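Local structure of antifreeze protein (Marinomonas primoryensis, 3P4G) at residues A[157-162]-A[175-180]. The protein probably binds to ice through an ordered layer of surface waters, acting as a hyperactive, calcium-dependent antifreeze protein with a beta-helical fold. Numbering follows the deposited sequence.
Sequences TGNDNL and GTDNDT. With CA (calcium ion), chain K; CA (calcium ion), chain L; CA (calcium ion), chain J.
Asn159 and Asn178, Asp160 and Asp179, Asn161 and Thr180 sit level on successive coils of a right-handed calcium-binding beta-helix, the two runs heading 17° apart and joined as parallel strands where Thr180 N donates to Asp160 O (2.9 Å) and Leu162 N to Thr180 O. In the turns leading into these strands, one calcium ion lies between the coils, held by Gly158 O and Asp160 OD2 from 157-162 and by Thr176 O and Asp179 OD1 from 175-180; Gly156 O and Met174 O complete it. The carboxylates of Asp160 and Asp179 each bridge two ions: Asp160 OD1 reaches back to the preceding calcium ion, and Asp179 OD2 is 2.3 Å from the following one. Asp179 OD1 also accepts Asp160 N (2.9 Å) on its anti side, which helps fix the carboxylate's rotation. Asp177 OD1 reaches across to Gly158 N (2.8 Å), while Thr176 OG1 donates to that oxygen from the opposite face of the carboxylate. An alanine in place of Asp177 would probably leave Gly158 N and the Thr176 hydroxyl without this shared acceptor. Asn159 crosses Asp177 at about a right angle, CG anti to its own carbonyl carbon (chi1 -56°), and its OD1 takes Asn178 N in the amide carbonyl plane at 2.8 Å.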
loop_
_atom_site.group_PDB
_atom_site.type_symbol
_atom_site.label_atom_id
_atom_site.label_comp_id
_atom_site.label_asym_id
_atom_site.label_seq_id
_atom_site.Cartn_x
_atom_site.Cartn_y
_atom_site.Cartn_z
ATOM N N THR A 157 2.684 -11.822 4.962
ATOM C CA THR A 157 1.872 -12.850 4.402
ATOM C C THR A 157 0.422 -12.524 4.704
ATOM O O THR A 157 0.088 -11.639 5.531
ATOM C CB THR A 157 2.238 -14.238 4.991
ATOM O OG1 THR A 157 1.775 -14.300 6.354
ATOM C CG2 THR A 157 3.778 -14.519 4.879
ATOM N N GLY A 158 -0.451 -13.214 3.977
ATOM C CA GLY A 158 -1.893 -12.964 4.070
ATOM C C GLY A 158 -2.458 -12.060 2.973
ATOM O O GLY A 158 -1.755 -11.260 2.357
ATOM N N ASN A 159 -3.749 -12.199 2.763
ATOM C CA ASN A 159 -4.507 -11.329 1.854
ATOM C C ASN A 159 -4.818 -9.991 2.577
ATOM O O ASN A 159 -5.812 -9.890 3.301
ATOM C CB ASN A 159 -5.809 -12.013 1.452
ATOM C CG ASN A 159 -5.599 -13.366 0.826
ATOM O OD1 ASN A 159 -4.787 -13.537 -0.080
ATOM N ND2 ASN A 159 -6.384 -14.308 1.239
ATOM N N ASP A 160 -3.923 -9.011 2.410
ATOM C CA ASP A 160 -3.989 -7.753 3.179
ATOM C C ASP A 160 -4.641 -6.644 2.375
ATOM O O ASP A 160 -4.524 -6.573 1.138
ATOM C CB ASP A 160 -2.564 -7.312 3.584
ATOM C CG ASP A 160 -1.794 -8.445 4.344
ATOM O OD1 ASP A 160 -2.220 -8.867 5.456
ATOM O OD2 ASP A 160 -0.757 -8.929 3.849
ATOM N N ASN A 161 -5.259 -5.725 3.102
ATOM C CA ASN A 161 -5.911 -4.582 2.487
ATOM C C ASN A 161 -5.305 -3.327 3.109
ATOM O O ASN A 161 -5.287 -3.193 4.350
ATOM C CB ASN A 161 -7.398 -4.606 2.749
ATOM C CG ASN A 161 -8.100 -3.452 2.034
ATOM O OD1 ASN A 161 -8.017 -3.356 0.827
ATOM N ND2 ASN A 161 -8.739 -2.539 2.779
ATOM N N LEU A 162 -4.742 -2.475 2.249
ATOM C CA LEU A 162 -4.090 -1.227 2.675
ATOM C C LEU A 162 -4.800 -0.051 1.996
ATOM O O LEU A 162 -4.851 0.003 0.760
ATOM C CB LEU A 162 -2.608 -1.255 2.306
ATOM C CG LEU A 162 -1.854 0.072 2.545
ATOM C CD1 LEU A 162 -1.977 0.527 4.019
ATOM C CD2 LEU A 162 -0.398 -0.143 2.145
ATOM N N GLY A 175 3.760 -8.100 0.401
ATOM C CA GLY A 175 4.147 -9.472 0.749
ATOM C C GLY A 175 3.334 -10.523 -0.016
ATOM O O GLY A 175 2.649 -10.224 -1.027
ATOM N N THR A 176 3.414 -11.748 0.439
ATOM C CA THR A 176 2.762 -12.860 -0.272
ATOM C C THR A 176 1.227 -12.705 -0.199
ATOM O O THR A 176 0.692 -11.829 0.530
ATOM C CB THR A 176 3.144 -14.233 0.296
ATOM O OG1 THR A 176 2.589 -14.376 1.615
ATOM C CG2 THR A 176 4.739 -14.444 0.313
ATOM N N ASP A 177 0.563 -13.565 -0.963
ATOM C CA ASP A 177 -0.939 -13.614 -1.055
ATOM C C ASP A 177 -1.542 -12.401 -1.786
ATOM O O ASP A 177 -0.813 -11.581 -2.375
ATOM C CB ASP A 177 -1.525 -13.904 0.351
ATOM C CG ASP A 177 -0.904 -15.144 0.945
ATOM O OD1 ASP A 177 -0.121 -15.024 1.925
ATOM O OD2 ASP A 177 -1.164 -16.258 0.391
ATOM N N ASN A 178 -2.865 -12.319 -1.769
ATOM C CA ASN A 178 -3.610 -11.480 -2.735
ATOM C C ASN A 178 -4.031 -10.192 -2.025
ATOM O O ASN A 178 -4.996 -10.136 -1.262
ATOM C CB ASN A 178 -4.791 -12.212 -3.240
ATOM C CG ASN A 178 -4.410 -13.556 -3.875
ATOM O OD1 ASN A 178 -3.347 -13.711 -4.512
ATOM N ND2 ASN A 178 -5.290 -14.537 -3.703
ATOM N N ASP A 179 -3.231 -9.182 -2.259
ATOM C CA ASP A 179 -3.353 -7.928 -1.545
ATOM C C ASP A 179 -3.975 -6.799 -2.381
ATOM O O ASP A 179 -3.828 -6.772 -3.613
ATOM C CB ASP A 179 -1.965 -7.430 -1.159
ATOM C CG ASP A 179 -1.163 -8.466 -0.358
ATOM O OD1 ASP A 179 -1.511 -8.787 0.811
ATOM O OD2 ASP A 179 -0.136 -8.951 -0.862
ATOM N N THR A 180 -4.593 -5.845 -1.668
ATOM C CA THR A 180 -5.221 -4.631 -2.275
ATOM C C THR A 180 -4.554 -3.434 -1.649
ATOM O O THR A 180 -4.375 -3.387 -0.425
ATOM C CB THR A 180 -6.695 -4.533 -1.998
ATOM O OG1 THR A 180 -7.328 -5.600 -2.716
ATOM C CG2 THR A 180 -7.259 -3.166 -2.445
HETATM CA CA CA K . 0.164 -9.937 1.919
HETATM CA CA CA L . 0.876 -9.918 -2.740
HETATM CA CA CA J . -0.580 -9.865 6.729
#